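PDB 1KOE: endostatin from Mus musculus, which inhibits angiogenesis as the C-terminal fragment of the collagen XVIII alpha1 chain and carries a heparin-binding domain. Local coordinates for residues His5-Asn10 with Gly38-Phe43; Asp101-Pro106 with Ser145-Arg150; Arg122-Ser127 with Leu152-Ala157. All coordinates share one frame; numbering follows the deposited sequence.

Contact 1: residues His5-Asn10 with Gly38-Phe43; sequences HLVALN and GTFRAF
Phe40 reaches across to His5 and Val7, and Phe43 to Leu6, in the mixed beta-sheet of a domain related to the C-type lectin fold. Strands 4-8 and 40-42 are not neighbours in that sheet: strand 166-169 runs between them, antiparallel to each. No backbone bond therefore joins the two segments, and the side chains of Phe40 and Phe43 reach across to strand 4-8, one of them to a backbone oxygen. Their separation shows in the backbone, with CA of His5 8.6 Å from CA of Phe40. Phe40 makes its contact through one ring corner. Its CE2 lies 3.8 Å from His5 O, 4.1 Å from His5 CB and 4.1 Å from Val7 CG2, and the ring meets these atoms aslant. With CG beside the backbone N (chi1 -70°), the ring is thrown over the intervening strand. Leu6 works on the other face of the sheet. Its CB starts away from 38-43, but CG opposite the backbone N (chi1 -176°), with chi2 near 66°, brings the CD1 branch back to Phe43 CD1 at 4.1 Å.

Phe40 also touches Glu169 and Phe43 rests on Leu166, both of the middle strand, to which backbone bonds tie His5 (at Glu169) and Val7 (at Cys167). Helix 19-33 packs along the Phe40 side with Ala31 against the ring, and its Asp24 fixes strand 40-42, taking the backbone N of Ala42 on OD1 and a salt bridge from Arg41 on OD2. The His5 ring turns its end away from Phe40 and is held by two carboxylates: ND1 bonds Glu169 OE1 and NE2 bonds Asp70 OD1.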
loop_
_atom_site.group_PDB
_atom_site.type_symbol
_atom_site.label_atom_id
_atom_site.label_comp_id
_atom_site.label_asym_id
_atom_site.label_seq_id
_atom_site.Cartn_x
_atom_site.Cartn_y
_atom_site.Cartn_z
ATOM N N HIS A 5 11.450 -0.836 2.494
ATOM C CA HIS A 5 10.864 -1.632 1.419
ATOM C C HIS A 5 9.323 -1.514 1.313
ATOM O O HIS A 5 8.611 -1.547 2.334
ATOM C CB HIS A 5 11.247 -3.104 1.564
ATOM C CG HIS A 5 12.720 -3.361 1.438
ATOM N ND1 HIS A 5 13.590 -3.241 2.495
ATOM C CD2 HIS A 5 13.476 -3.702 0.362
ATOM C CE1 HIS A 5 14.823 -3.492 2.084
ATOM N NE2 HIS A 5 14.780 -3.776 0.800
ATOM N N LEU A 6 8.828 -1.374 0.085
ATOM C CA LEU A 6 7.390 -1.312 -0.196
ATOM C C LEU A 6 7.148 -2.580 -1.027
ATOM O O LEU A 6 7.693 -2.726 -2.119
ATOM C CB LEU A 6 7.044 -0.052 -0.991
ATOM C CG LEU A 6 5.564 0.211 -1.285
ATOM C CD1 LEU A 6 4.798 0.490 -0.018
ATOM C CD2 LEU A 6 5.452 1.418 -2.230
ATOM N N VAL A 7 6.340 -3.500 -0.506
ATOM C CA VAL A 7 6.132 -4.804 -1.118
ATOM C C VAL A 7 4.659 -5.184 -1.128
ATOM O O VAL A 7 3.939 -4.939 -0.164
ATOM C CB VAL A 7 6.918 -5.884 -0.302
ATOM C CG1 VAL A 7 6.876 -7.230 -1.003
ATOM C CG2 VAL A 7 8.375 -5.453 -0.099
ATOM N N ALA A 8 4.205 -5.785 -2.217
ATOM C CA ALA A 8 2.805 -6.178 -2.315
ATOM C C ALA A 8 2.496 -7.568 -1.725
ATOM O O ALA A 8 3.343 -8.489 -1.763
ATOM C CB ALA A 8 2.370 -6.141 -3.784
ATOM N N LEU A 9 1.282 -7.716 -1.194
ATOM C CA LEU A 9 0.831 -9.018 -0.718
ATOM C C LEU A 9 0.761 -9.958 -1.940
ATOM O O LEU A 9 0.535 -9.514 -3.073
ATOM C CB LEU A 9 -0.532 -8.928 -0.029
ATOM C CG LEU A 9 -0.530 -8.266 1.357
ATOM C CD1 LEU A 9 -1.943 -8.287 1.900
ATOM C CD2 LEU A 9 0.382 -9.042 2.330
ATOM N N ASN A 10 0.900 -11.254 -1.700
ATOM C CA ASN A 10 0.934 -12.237 -2.776
ATOM C C ASN A 10 -0.370 -12.493 -3.525
ATOM O O ASN A 10 -0.373 -13.244 -4.501
ATOM C CB ASN A 10 1.545 -13.550 -2.275
ATOM C CG ASN A 10 3.023 -13.409 -1.919
ATOM O OD1 ASN A 10 3.751 -12.607 -2.508
ATOM N ND2 ASN A 10 3.474 -14.203 -0.952
ATOM N N GLY A 38 12.499 -6.799 8.659
ATOM C CA GLY A 38 11.825 -5.603 9.123
ATOM C C GLY A 38 10.387 -5.801 9.566
ATOM O O GLY A 38 9.807 -6.883 9.397
ATOM N N THR A 39 9.815 -4.732 10.116
ATOM C CA THR A 39 8.428 -4.717 10.568
ATOM C C THR A 39 7.564 -4.116 9.451
ATOM O O THR A 39 7.653 -2.932 9.150
ATOM C CB THR A 39 8.268 -3.874 11.856
ATOM O OG1 THR A 39 9.180 -4.356 12.858
ATOM C CG2 THR A 39 6.830 -3.974 12.388
ATOM N N PHE A 40 6.742 -4.953 8.837
ATOM C CA PHE A 40 5.877 -4.526 7.744
ATOM C C PHE A 40 4.441 -4.339 8.176
ATOM O O PHE A 40 3.862 -5.221 8.815
ATOM C CB PHE A 40 5.915 -5.551 6.621
ATOM C CG PHE A 40 7.221 -5.580 5.883
ATOM C CD1 PHE A 40 8.315 -6.267 6.409
ATOM C CD2 PHE A 40 7.360 -4.918 4.668
ATOM C CE1 PHE A 40 9.522 -6.294 5.733
ATOM C CE2 PHE A 40 8.569 -4.948 3.990
ATOM C CZ PHE A 40 9.649 -5.637 4.525
ATOM N N ARG A 41 3.876 -3.196 7.810
ATOM C CA ARG A 41 2.492 -2.889 8.115
ATOM C C ARG A 41 1.740 -2.619 6.804
ATOM O O ARG A 41 2.352 -2.257 5.798
ATOM C CB ARG A 41 2.431 -1.693 9.067
ATOM C CG ARG A 41 3.019 -2.020 10.444
ATOM C CD ARG A 41 2.408 -1.203 11.556
ATOM N NE ARG A 41 0.954 -1.312 11.553
ATOM C CZ ARG A 41 0.128 -0.303 11.810
ATOM N NH1 ARG A 41 0.625 0.903 12.097
ATOM N NH2 ARG A 41 -1.192 -0.488 11.747
ATOM N N ALA A 42 0.432 -2.860 6.786
ATOM C CA ALA A 42 -0.358 -2.627 5.582
ATOM C C ALA A 42 -0.391 -1.140 5.247
ATOM O O ALA A 42 -0.523 -0.295 6.134
ATOM C CB ALA A 42 -1.771 -3.172 5.764
ATOM N N PHE A 43 -0.231 -0.842 3.956
ATOM C CA PHE A 43 -0.239 0.513 3.391
ATOM C C PHE A 43 -1.725 0.932 3.256
ATOM O O PHE A 43 -2.294 0.913 2.169
ATOM C CB PHE A 43 0.452 0.430 2.004
ATOM C CG PHE A 43 0.683 1.765 1.315
ATOM C CD1 PHE A 43 1.765 2.582 1.664
ATOM C CD2 PHE A 43 -0.150 2.174 0.278
ATOM C CE1 PHE A 43 2.023 3.789 0.976
ATOM C CE2 PHE A 43 0.099 3.368 -0.413
ATOM C CZ PHE A 43 1.193 4.174 -0.061
#

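Contact 2: residues Asp101-Pro106 with Ser145-Arg150; sequences DVLRHP and SLLSGR
Asp101 OD1 receives the backbone N-H of Leu103, the residue that reaches across to Leu146 and Leu147, at 2.9 Å. Arg104 N makes a weak bond to the same oxygen of Asp101, OD1, at 3.4 Å. The first of these closes an Asx turn, and residues 102-104, which begin within it, have helical backbone angles without the regular helix bonds. Opposite stands the short 3-10 segment 146-148, in the loop between strands 140-145 and 155-158, so the contact joins two loops of the C-type-lectin-like domain near the surface.

The meeting itself is aliphatic. Leu103 CD1 sits against two leucines at once, 4.0 Å from both Leu146 CB and Leu147 CD2. Deeper in, the side chains of Val102 and Leu146 cross at about a right angle, with Val102 CG1 4.0 Å from Leu146 CD2. Val102 CG1 lies between its own backbone N and carbonyl carbon (chi1 72°), which points it at Leu146, and Val102 is also packed on Trp108 and Ile164. Lys111 links the two loops: its NZ bonds Val102 O, and its backbone pairs with Leu146.

Ser145 O steadies the 3-10 turn by accepting both Ser148 N and, in the carbonyl plane at 2.9 Å, Ser148 OG. The same hydroxyl takes Arg150 NE at 3.0 Å and 160°, lying in the plane of the guanidinium group.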
loop_
_atom_site.group_PDB
_atom_site.type_symbol
_atom_site.label_atom_id
_atom_site.label_comp_id
_atom_site.label_asym_id
_atom_site.label_seq_id
_atom_site.Cartn_x
_atom_site.Cartn_y
_atom_site.Cartn_z
ATOM N N ASP A 101 6.158 -9.453 -10.412
ATOM C CA ASP A 101 5.857 -8.067 -10.768
ATOM C C ASP A 101 4.324 -8.003 -10.890
ATOM O O ASP A 101 3.718 -8.623 -11.783
ATOM C CB ASP A 101 6.529 -7.699 -12.094
ATOM C CG ASP A 101 6.254 -6.255 -12.527
ATOM O OD1 ASP A 101 5.183 -5.685 -12.255
ATOM O OD2 ASP A 101 7.114 -5.684 -13.198
ATOM N N VAL A 102 3.710 -7.240 -9.993
ATOM C CA VAL A 102 2.258 -7.123 -9.936
ATOM C C VAL A 102 1.584 -6.543 -11.191
ATOM O O VAL A 102 0.418 -6.831 -11.477
ATOM C CB VAL A 102 1.838 -6.340 -8.664
ATOM C CG1 VAL A 102 2.179 -4.869 -8.791
ATOM C CG2 VAL A 102 0.384 -6.522 -8.402
ATOM N N LEU A 103 2.315 -5.737 -11.950
ATOM C CA LEU A 103 1.751 -5.156 -13.165
ATOM C C LEU A 103 1.819 -6.142 -14.339
ATOM O O LEU A 103 0.900 -6.200 -15.158
ATOM C CB LEU A 103 2.461 -3.849 -13.539
ATOM C CG LEU A 103 1.559 -2.783 -14.169
ATOM C CD1 LEU A 103 0.656 -2.210 -13.101
ATOM C CD2 LEU A 103 2.392 -1.685 -14.781
ATOM N N ARG A 104 2.853 -6.978 -14.366
ATOM C CA ARG A 104 3.017 -7.911 -15.475
ATOM C C ARG A 104 2.428 -9.290 -15.254
ATOM O O ARG A 104 2.319 -10.076 -16.190
ATOM C CB ARG A 104 4.501 -8.035 -15.836
ATOM C CG ARG A 104 5.136 -6.737 -16.333
ATOM N N HIS A 105 2.028 -9.582 -14.024
ATOM C CA HIS A 105 1.491 -10.890 -13.700
ATOM C C HIS A 105 -0.042 -10.959 -13.669
ATOM O O HIS A 105 -0.689 -10.196 -12.965
ATOM C CB HIS A 105 2.081 -11.341 -12.371
ATOM C CG HIS A 105 2.047 -12.812 -12.187
ATOM N ND1 HIS A 105 0.906 -13.490 -11.818
ATOM C CD2 HIS A 105 3.009 -13.750 -12.362
ATOM C CE1 HIS A 105 1.160 -14.787 -11.778
ATOM N NE2 HIS A 105 2.432 -14.969 -12.103
ATOM N N PRO A 106 -0.636 -11.958 -14.331
ATOM C CA PRO A 106 -2.100 -12.092 -14.363
ATOM C C PRO A 106 -2.830 -12.401 -13.047
ATOM O O PRO A 106 -4.062 -12.302 -12.992
ATOM C CB PRO A 106 -2.320 -13.183 -15.415
ATOM C CG PRO A 106 -1.099 -14.059 -15.247
ATOM C CD PRO A 106 0.014 -13.031 -15.109
ATOM N N SER A 145 -4.923 3.763 -9.361
ATOM C CA SER A 145 -4.514 2.957 -10.486
ATOM C C SER A 145 -3.013 3.021 -10.639
ATOM O O SER A 145 -2.449 4.079 -10.875
ATOM C CB SER A 145 -5.134 3.464 -11.783
ATOM O OG SER A 145 -4.795 2.586 -12.843
ATOM N N LEU A 146 -2.378 1.867 -10.566
ATOM C CA LEU A 146 -0.944 1.782 -10.732
ATOM C C LEU A 146 -0.567 2.042 -12.204
ATOM O O LEU A 146 0.591 2.350 -12.513
ATOM C CB LEU A 146 -0.476 0.398 -10.288
ATOM C CG LEU A 146 0.792 0.330 -9.451
ATOM C CD1 LEU A 146 0.805 1.428 -8.390
ATOM C CD2 LEU A 146 0.849 -1.054 -8.828
ATOM N N LEU A 147 -1.540 1.919 -13.107
ATOM C CA LEU A 147 -1.289 2.166 -14.523
ATOM C C LEU A 147 -0.969 3.642 -14.756
ATOM O O LEU A 147 -0.241 3.979 -15.689
ATOM C CB LEU A 147 -2.478 1.720 -15.389
ATOM C CG LEU A 147 -2.806 0.224 -15.295
ATOM C CD1 LEU A 147 -4.095 -0.080 -16.002
ATOM C CD2 LEU A 147 -1.692 -0.600 -15.846
ATOM N N SER A 148 -1.464 4.517 -13.885
ATOM C CA SER A 148 -1.198 5.950 -14.008
ATOM C C SER A 148 0.127 6.358 -13.335
ATOM O O SER A 148 0.475 7.535 -13.318
ATOM C CB SER A 148 -2.350 6.754 -13.402
ATOM O OG SER A 148 -2.326 6.703 -11.982
ATOM N N GLY A 149 0.846 5.387 -12.774
ATOM C CA GLY A 149 2.102 5.664 -12.100
ATOM C C GLY A 149 1.990 6.282 -10.713
ATOM O O GLY A 149 3.007 6.667 -10.143
ATOM N N ARG A 150 0.793 6.299 -10.122
ATOM C CA ARG A 150 0.598 6.905 -8.799
ATOM C C ARG A 150 0.050 5.917 -7.776
ATOM O O ARG A 150 -0.697 5.002 -8.129
ATOM C CB ARG A 150 -0.379 8.082 -8.897
ATOM C CG ARG A 150 0.097 9.200 -9.781
ATOM C CD ARG A 150 -1.038 10.163 -10.105
ATOM N NE ARG A 150 -2.091 9.538 -10.905
ATOM C CZ ARG A 150 -3.251 10.113 -11.217
ATOM N NH1 ARG A 150 -3.525 11.341 -10.804
ATOM N NH2 ARG A 150 -4.144 9.450 -11.939
#

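Contact 3: residues Arg122-Ser127 with Leu152-Ala157; sequences RRLMES and LEQKAA
Leu124 meets Gln154, and Ser127 meets Ala156, where the loop leading to helix 129-132 and the edge strand 155-158 flank strand 140-145 of the three-stranded antiparallel sheet in this C-type-lectin-like domain. The backbones come nearest at the end of the loop segment, with CA of Ser127 6.6 Å from CA of Ala156.

The direct contacts are van der Waals touches. Leu124 CD1 comes within 3.8 Å of Gln154 OE1, the two side chains slanting across each other, and Ser127 OG lies 4.1 Å from the Ala156 methyl, CB. Gln154 reaches this place by folding: its CB does not aim at the loop, but a bend at chi2 (-68°) brings the amide round to Leu124.

Polar bonds fix each side separately. A type I beta turn from Leu124 to Ser127, closed by Ser127 N on Leu124 O at 2.8 Å, presents these two residues to the strand while Met125 and Glu126 occupy its outer corner. Across from it, Gln154 NE2 donates to Leu152 O at 2.9 Å and 165°; the acceptor is nearly in the amide plane, although the donor stands well above the carbonyl plane of Leu152. Ser117 O accepts from the same nitrogen.

Gln142 of strand 140-145 supplies the bridge. Its NE2 bonds Gln154 OE1, its OE1 bonds the Ser127 hydroxyl, which also bonds Thr140 OG1, and the side chains of Leu124 and Ala156 both touch Gln142. The backbone of Gln142 pairs with Ser127 as well.

The two segments therefore adhere through a shared third partner more than through each other: the direct touches are thin, carbon to oxygen, while Gln142 bonds the oxygen of each polar side chain, and its amide has its orientation set by Ser127 and Gln154 together.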
loop_
_atom_site.group_PDB
_atom_site.type_symbol
_atom_site.label_atom_id
_atom_site.label_comp_id
_atom_site.label_asym_id
_atom_site.label_seq_id
_atom_site.Cartn_x
_atom_site.Cartn_y
_atom_site.Cartn_z
ATOM N N ARG A 122 -4.090 11.085 4.903
ATOM C CA ARG A 122 -5.035 11.084 6.011
ATOM C C ARG A 122 -6.216 10.180 5.683
ATOM O O ARG A 122 -6.603 10.045 4.522
ATOM C CB ARG A 122 -5.513 12.500 6.311
ATOM C CG ARG A 122 -4.421 13.462 6.789
ATOM N N ARG A 123 -6.788 9.577 6.719
ATOM C CA ARG A 123 -7.884 8.636 6.586
ATOM C C ARG A 123 -9.158 9.244 6.021
ATOM O O ARG A 123 -9.468 10.407 6.300
ATOM C CB ARG A 123 -8.179 7.974 7.942
ATOM C CG ARG A 123 -8.932 8.860 8.930
ATOM C CD ARG A 123 -8.742 8.393 10.363
ATOM N NE ARG A 123 -7.503 8.929 10.920
ATOM C CZ ARG A 123 -7.159 8.879 12.201
ATOM N NH1 ARG A 123 -7.970 8.301 13.082
ATOM N NH2 ARG A 123 -6.025 9.449 12.603
ATOM N N LEU A 124 -9.843 8.470 5.179
ATOM C CA LEU A 124 -11.113 8.866 4.571
ATOM C C LEU A 124 -12.169 7.941 5.173
ATOM O O LEU A 124 -12.393 6.842 4.686
ATOM C CB LEU A 124 -11.068 8.713 3.047
ATOM C CG LEU A 124 -10.170 9.707 2.317
ATOM C CD1 LEU A 124 -10.194 9.421 0.826
ATOM C CD2 LEU A 124 -10.622 11.134 2.579
ATOM N N MET A 125 -12.815 8.395 6.245
ATOM C CA MET A 125 -13.803 7.592 6.942
ATOM C C MET A 125 -14.987 7.173 6.115
ATOM O O MET A 125 -15.619 6.172 6.421
ATOM C CB MET A 125 -14.247 8.290 8.216
ATOM C CG MET A 125 -13.085 8.493 9.182
ATOM S SD MET A 125 -13.591 8.799 10.893
ATOM C CE MET A 125 -12.775 7.411 11.742
ATOM N N GLU A 126 -15.270 7.904 5.046
ATOM C CA GLU A 126 -16.378 7.534 4.179
ATOM C C GLU A 126 -15.882 6.709 2.999
ATOM O O GLU A 126 -16.673 6.302 2.145
ATOM C CB GLU A 126 -17.109 8.770 3.648
ATOM C CG GLU A 126 -17.644 9.710 4.725
ATOM C CD GLU A 126 -18.700 9.074 5.609
ATOM O OE1 GLU A 126 -19.407 8.153 5.143
ATOM O OE2 GLU A 126 -18.821 9.509 6.775
ATOM N N SER A 127 -14.579 6.445 2.943
ATOM C CA SER A 127 -14.054 5.686 1.826
ATOM C C SER A 127 -12.886 4.760 2.162
ATOM O O SER A 127 -11.790 4.850 1.593
ATOM C CB SER A 127 -13.698 6.612 0.666
ATOM O OG SER A 127 -13.766 5.880 -0.545
ATOM N N LEU A 152 -1.478 7.208 -4.789
ATOM C CA LEU A 152 -2.532 7.894 -4.042
ATOM C C LEU A 152 -3.575 8.662 -4.859
ATOM O O LEU A 152 -4.105 9.673 -4.412
ATOM C CB LEU A 152 -1.905 8.809 -2.965
ATOM C CG LEU A 152 -1.029 8.157 -1.878
ATOM C CD1 LEU A 152 -0.290 9.229 -1.094
ATOM C CD2 LEU A 152 -1.899 7.300 -0.940
ATOM N N GLU A 153 -3.863 8.171 -6.056
ATOM C CA GLU A 153 -4.897 8.747 -6.898
ATOM C C GLU A 153 -6.181 8.670 -6.057
ATOM O O GLU A 153 -6.327 7.795 -5.191
ATOM C CB GLU A 153 -5.009 7.898 -8.161
ATOM C CG GLU A 153 -5.986 8.367 -9.206
ATOM C CD GLU A 153 -5.889 7.546 -10.485
ATOM O OE1 GLU A 153 -5.304 6.445 -10.460
ATOM O OE2 GLU A 153 -6.409 7.988 -11.531
ATOM N N GLN A 154 -7.106 9.580 -6.290
ATOM C CA GLN A 154 -8.332 9.617 -5.501
ATOM C C GLN A 154 -9.571 9.022 -6.154
ATOM O O GLN A 154 -10.475 9.757 -6.565
ATOM C CB GLN A 154 -8.580 11.055 -5.075
ATOM C CG GLN A 154 -7.433 11.577 -4.233
ATOM C CD GLN A 154 -7.376 10.880 -2.904
ATOM O OE1 GLN A 154 -8.331 10.934 -2.151
ATOM N NE2 GLN A 154 -6.279 10.192 -2.626
ATOM N N LYS A 155 -9.594 7.697 -6.274
ATOM C CA LYS A 155 -10.719 6.990 -6.858
ATOM C C LYS A 155 -11.521 6.251 -5.793
ATOM O O LYS A 155 -10.964 5.477 -5.020
ATOM C CB LYS A 155 -10.239 5.966 -7.890
ATOM N N ALA A 156 -12.830 6.492 -5.745
ATOM C CA ALA A 156 -13.698 5.792 -4.802
ATOM C C ALA A 156 -14.143 4.545 -5.560
ATOM O O ALA A 156 -14.857 4.658 -6.570
ATOM C CB ALA A 156 -14.888 6.642 -4.459
ATOM N N ALA A 157 -13.648 3.377 -5.144
ATOM C CA ALA A 157 -13.972 2.109 -5.812
ATOM C C ALA A 157 -14.844 1.199 -4.951
ATOM O O ALA A 157 -14.740 1.212 -3.725
ATOM C CB ALA A 157 -12.672 1.368 -6.191
#

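Contact 1 belongs to the core, close to the chain's centre, whereas contacts 2 and 3 are partly buried and lie farther out. Contact 1 reaches across one strand of the five-stranded mixed sheet with aromatic rings; contact 2 brings two loops together through branched aliphatic groups; contact 3 has a small direct touch of carbons on polar oxygens and leans on an amide from the sheet strand next to it. Contacts 1 and 3 lie on opposite sides of the chain's centre, their centres about 20 Å apart. Contacts 2 and 3 share the hairpin formed by strands 140-145 and 155-158, and touch where Glu153 OE1 receives Ser145 N at 2.9 Å.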